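Local atomic coordinates of bradavidin 2 (Bradyrhizobium japonicum, PDB entry 4GGT), a protein that probably binds biotin, as a secreted bacterial member of the avidin family built on an antiparallel beta barrel. Residues F38-Y52 / V67-V79. Sequence-based numbering, arbitrary orientation.
Sequences FTNHAQGFACQGIPY and VTFAQCNSFTRWV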
# COMPACT_ATOMS: atom_id res chain seq x y z
N PHE A 38 -0.74 -1.43 6.64
CA PHE A 38 0.41 -1.12 5.84
C PHE A 38 1.35 -0.34 6.74
O PHE A 38 0.90 0.57 7.47
CB PHE A 38 0.00 -0.21 4.69
CG PHE A 38 1.12 0.13 3.76
CD1 PHE A 38 1.38 -0.66 2.62
CD2 PHE A 38 1.95 1.21 4.03
CE1 PHE A 38 2.43 -0.31 1.76
CE2 PHE A 38 2.99 1.56 3.19
CZ PHE A 38 3.24 0.79 2.04
N THR A 39 2.61 -0.67 6.70
CA THR A 39 3.58 0.20 7.39
C THR A 39 4.81 0.52 6.56
O THR A 39 5.39 -0.34 5.94
CB THR A 39 3.75 -0.10 8.94
OG1 THR A 39 5.08 0.18 9.45
CG2 THR A 39 3.15 -1.41 9.39
N ASN A 40 5.09 1.81 6.46
CA ASN A 40 6.20 2.34 5.71
C ASN A 40 7.41 2.27 6.63
O ASN A 40 7.25 2.38 7.85
CB ASN A 40 5.89 3.80 5.32
CG ASN A 40 7.05 4.51 4.66
OD1 ASN A 40 7.11 4.63 3.43
ND2 ASN A 40 7.99 4.97 5.47
N HIS A 41 8.59 2.05 6.06
CA HIS A 41 9.80 1.97 6.87
C HIS A 41 10.91 2.86 6.35
O HIS A 41 12.10 2.54 6.50
CB HIS A 41 10.25 0.52 7.04
CG HIS A 41 9.45 -0.24 8.04
ND1 HIS A 41 8.49 -1.17 7.69
CD2 HIS A 41 9.43 -0.17 9.39
CE1 HIS A 41 7.94 -1.66 8.79
NE2 HIS A 41 8.49 -1.07 9.83
N ALA A 42 10.53 3.99 5.76
CA ALA A 42 11.50 4.93 5.20
C ALA A 42 11.99 5.87 6.30
O ALA A 42 11.22 6.68 6.84
CB ALA A 42 10.90 5.72 4.05
N GLN A 43 13.27 5.75 6.66
CA GLN A 43 13.82 6.63 7.69
C GLN A 43 13.67 8.06 7.20
O GLN A 43 13.91 8.35 6.04
CB GLN A 43 15.30 6.33 7.96
CG GLN A 43 15.79 6.85 9.30
CD GLN A 43 15.53 5.89 10.45
OE1 GLN A 43 14.79 4.90 10.32
NE2 GLN A 43 16.14 6.18 11.61
N GLY A 44 13.27 8.96 8.09
CA GLY A 44 13.11 10.35 7.67
C GLY A 44 11.67 10.74 7.40
O GLY A 44 11.30 11.91 7.56
N PHE A 45 10.86 9.77 6.98
CA PHE A 45 9.40 9.98 6.81
C PHE A 45 8.71 9.98 8.16
O PHE A 45 8.78 9.00 8.88
CB PHE A 45 8.85 8.88 5.91
CG PHE A 45 7.35 8.96 5.67
CD1 PHE A 45 6.76 10.16 5.30
CD2 PHE A 45 6.56 7.84 5.81
CE1 PHE A 45 5.37 10.23 5.07
CE2 PHE A 45 5.17 7.88 5.58
CZ PHE A 45 4.60 9.07 5.21
N ALA A 46 8.02 11.06 8.52
CA ALA A 46 7.50 11.22 9.88
C ALA A 46 6.47 10.18 10.32
O ALA A 46 6.17 10.05 11.52
CB ALA A 46 7.01 12.68 10.12
N CYS A 47 5.95 9.40 9.37
CA CYS A 47 4.94 8.39 9.66
C CYS A 47 5.47 6.99 9.44
O CYS A 47 4.71 6.02 9.50
CB CYS A 47 3.68 8.58 8.79
SG CYS A 47 2.71 9.99 9.30
N GLN A 48 6.77 6.87 9.21
CA GLN A 48 7.36 5.55 9.11
C GLN A 48 7.19 4.81 10.42
O GLN A 48 7.19 5.41 11.50
CB GLN A 48 8.83 5.64 8.71
CG GLN A 48 9.77 6.16 9.80
CD GLN A 48 10.43 5.06 10.62
OE1 GLN A 48 10.65 5.21 11.84
NE2 GLN A 48 10.76 3.95 9.97
N GLY A 49 7.03 3.50 10.34
CA GLY A 49 6.95 2.67 11.52
C GLY A 49 5.60 2.67 12.18
O GLY A 49 5.41 2.03 13.21
N ILE A 50 4.64 3.42 11.65
CA ILE A 50 3.34 3.34 12.26
C ILE A 50 2.39 2.62 11.30
O ILE A 50 2.41 2.88 10.08
CB ILE A 50 2.81 4.69 12.86
CG1 ILE A 50 1.78 5.34 12.01
CG2 ILE A 50 3.90 5.60 13.46
CD1 ILE A 50 0.48 5.11 12.61
N PRO A 51 1.64 1.65 11.84
CA PRO A 51 0.70 0.87 11.00
C PRO A 51 -0.56 1.67 10.69
O PRO A 51 -1.13 2.31 11.58
CB PRO A 51 0.41 -0.35 11.86
CG PRO A 51 0.45 0.18 13.28
CD PRO A 51 1.62 1.18 13.24
N TYR A 52 -0.94 1.69 9.41
CA TYR A 52 -2.17 2.34 8.96
C TYR A 52 -3.06 1.37 8.25
O TYR A 52 -2.57 0.41 7.64
CB TYR A 52 -1.86 3.48 8.03
CG TYR A 52 -1.20 4.66 8.70
CD1 TYR A 52 0.16 4.91 8.52
CD2 TYR A 52 -1.94 5.50 9.54
CE1 TYR A 52 0.76 5.97 9.11
CE2 TYR A 52 -1.34 6.58 10.17
CZ TYR A 52 0.01 6.81 9.94
OH TYR A 52 0.63 7.87 10.56
N VAL A 67 -3.71 3.85 1.34
CA VAL A 67 -3.30 4.01 2.70
C VAL A 67 -3.18 5.52 3.00
O VAL A 67 -2.58 6.25 2.23
CB VAL A 67 -1.94 3.36 2.97
CG1 VAL A 67 -1.46 3.63 4.40
CG2 VAL A 67 -2.05 1.82 2.70
N THR A 68 -3.76 5.96 4.12
CA THR A 68 -3.66 7.38 4.52
C THR A 68 -2.73 7.48 5.73
O THR A 68 -2.95 6.85 6.78
CB THR A 68 -5.07 7.96 4.78
OG1 THR A 68 -5.76 7.96 3.54
CG2 THR A 68 -4.96 9.42 5.30
N PHE A 69 -1.61 8.19 5.55
CA PHE A 69 -0.63 8.34 6.62
C PHE A 69 -1.07 9.59 7.38
O PHE A 69 -0.72 10.73 7.01
CB PHE A 69 0.79 8.49 6.06
CG PHE A 69 1.21 7.34 5.17
CD1 PHE A 69 1.02 7.42 3.80
CD2 PHE A 69 1.71 6.17 5.73
CE1 PHE A 69 1.39 6.34 2.96
CE2 PHE A 69 2.07 5.07 4.93
CZ PHE A 69 1.92 5.16 3.56
N ALA A 70 -1.90 9.38 8.38
CA ALA A 70 -2.76 10.46 8.89
C ALA A 70 -1.97 11.62 9.45
O ALA A 70 -2.32 12.80 9.18
CB ALA A 70 -3.75 9.93 9.91
N GLN A 71 -0.92 11.32 10.19
CA GLN A 71 -0.16 12.37 10.89
C GLN A 71 0.71 13.20 9.93
O GLN A 71 1.21 14.26 10.29
CB GLN A 71 0.67 11.77 12.04
CG GLN A 71 -0.16 11.29 13.25
CD GLN A 71 -1.11 10.14 12.94
OE1 GLN A 71 -2.30 10.20 13.26
NE2 GLN A 71 -0.59 9.10 12.28
N CYS A 72 0.84 12.71 8.69
CA CYS A 72 1.67 13.31 7.65
C CYS A 72 0.88 13.97 6.51
O CYS A 72 1.48 14.41 5.53
CB CYS A 72 2.61 12.23 7.08
SG CYS A 72 3.73 11.59 8.38
N ASN A 73 -0.45 14.05 6.62
CA ASN A 73 -1.23 14.68 5.54
C ASN A 73 -0.87 14.15 4.16
O ASN A 73 -0.57 14.88 3.20
CB ASN A 73 -1.15 16.23 5.58
CG ASN A 73 -1.34 16.81 6.99
OD1 ASN A 73 -0.46 17.50 7.50
ND2 ASN A 73 -2.45 16.50 7.62
N SER A 74 -0.90 12.83 4.06
CA SER A 74 -0.62 12.22 2.79
C SER A 74 -1.39 10.92 2.67
O SER A 74 -1.75 10.30 3.68
CB SER A 74 0.89 12.01 2.59
OG SER A 74 1.48 11.32 3.65
N PHE A 75 -1.63 10.56 1.43
CA PHE A 75 -2.11 9.21 1.14
C PHE A 75 -1.54 8.72 -0.16
O PHE A 75 -1.17 9.50 -1.05
CB PHE A 75 -3.64 9.13 1.18
CG PHE A 75 -4.32 9.96 0.14
CD1 PHE A 75 -4.47 9.46 -1.15
CD2 PHE A 75 -4.81 11.23 0.45
CE1 PHE A 75 -5.08 10.22 -2.14
CE2 PHE A 75 -5.47 12.00 -0.54
CZ PHE A 75 -5.60 11.49 -1.82
N THR A 76 -1.46 7.40 -0.26
CA THR A 76 -1.01 6.75 -1.50
C THR A 76 -2.05 5.75 -1.97
O THR A 76 -2.62 5.06 -1.14
CB THR A 76 0.31 6.07 -1.24
OG1 THR A 76 1.21 7.07 -0.75
CG2 THR A 76 0.90 5.41 -2.51
N ARG A 77 -2.25 5.67 -3.28
CA ARG A 77 -3.12 4.66 -3.85
C ARG A 77 -2.26 3.81 -4.73
O ARG A 77 -1.59 4.35 -5.65
CB ARG A 77 -4.22 5.31 -4.68
CG ARG A 77 -5.24 4.28 -5.22
CD ARG A 77 -4.81 3.67 -6.57
NE ARG A 77 -5.07 4.50 -7.75
CZ ARG A 77 -4.14 5.07 -8.52
NH1 ARG A 77 -2.82 5.03 -8.25
NH2 ARG A 77 -4.55 5.76 -9.57
N TRP A 78 -2.36 2.49 -4.53
CA TRP A 78 -1.66 1.53 -5.41
C TRP A 78 -2.72 0.83 -6.26
O TRP A 78 -3.81 0.50 -5.77
CB TRP A 78 -0.97 0.46 -4.56
CG TRP A 78 0.28 0.86 -3.84
CD1 TRP A 78 1.56 0.59 -4.23
CD2 TRP A 78 0.36 1.51 -2.57
NE1 TRP A 78 2.46 1.07 -3.30
CE2 TRP A 78 1.75 1.64 -2.26
CE3 TRP A 78 -0.59 2.00 -1.66
CZ2 TRP A 78 2.20 2.25 -1.07
CZ3 TRP A 78 -0.17 2.61 -0.48
CH2 TRP A 78 1.24 2.73 -0.20
N VAL A 79 -2.40 0.59 -7.53
CA VAL A 79 -3.26 -0.18 -8.39
C VAL A 79 -2.34 -1.20 -9.11
O VAL A 79 -1.21 -0.87 -9.46
CB VAL A 79 -4.09 0.71 -9.36
CG1 VAL A 79 -3.20 1.77 -10.07
CG2 VAL A 79 -4.88 -0.15 -10.33
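The loop joining strands 33-39 and 51-59 approaches the turn between strands 62-69 and 74-80 most closely where the CA atoms of Cys-47 and Cys-72 lie 6.2 Å apart; there the disulfide Cys-47 SG to Cys-72 SG, with a torsion of 111° about the S-S bond, ties the loop to the short 3-10 segment 70-72. The sulfur of Cys-72 also lies obliquely beside the Phe-45 ring, 3.9 Å from Phe-45 CE1. Phe-69 is the hub of an aromatic cluster. Phe-45, its CG anti to the backbone N (chi1 179°), directs its edge at one face of Phe-69 in a T-shaped pair, planes 82° apart and Phe-45 CZ to Phe-69 CG 3.8 Å. The Tyr-52 ring takes a CH-pi contact from Phe-69 CA, 3.8 Å from the ring centroid, with Thr-68 O over the same face and Ile-50 CD1 over the opposite one. Deeper, Phe-38 CE2 meets the edge of Phe-69 at CZ (3.8 Å), Phe-38 CB rests on Val-67 CG2, and Trp-78 CH2 lies over one face of the Phe-38 ring, 3.6 Å from Phe-38 CZ. Asn-40, Ala-46 and Ser-74, which contact biotin in a complex of this protein but are without it here, flank this packing at the mouth of the avidin barrel. Inside, Trp-78 hydrogen-bonds Asp-109, another biotin-binding residue, and packs against Phe-65, Trp-91 and Phe-111 of strands 62-69, 86-95 and 103-113.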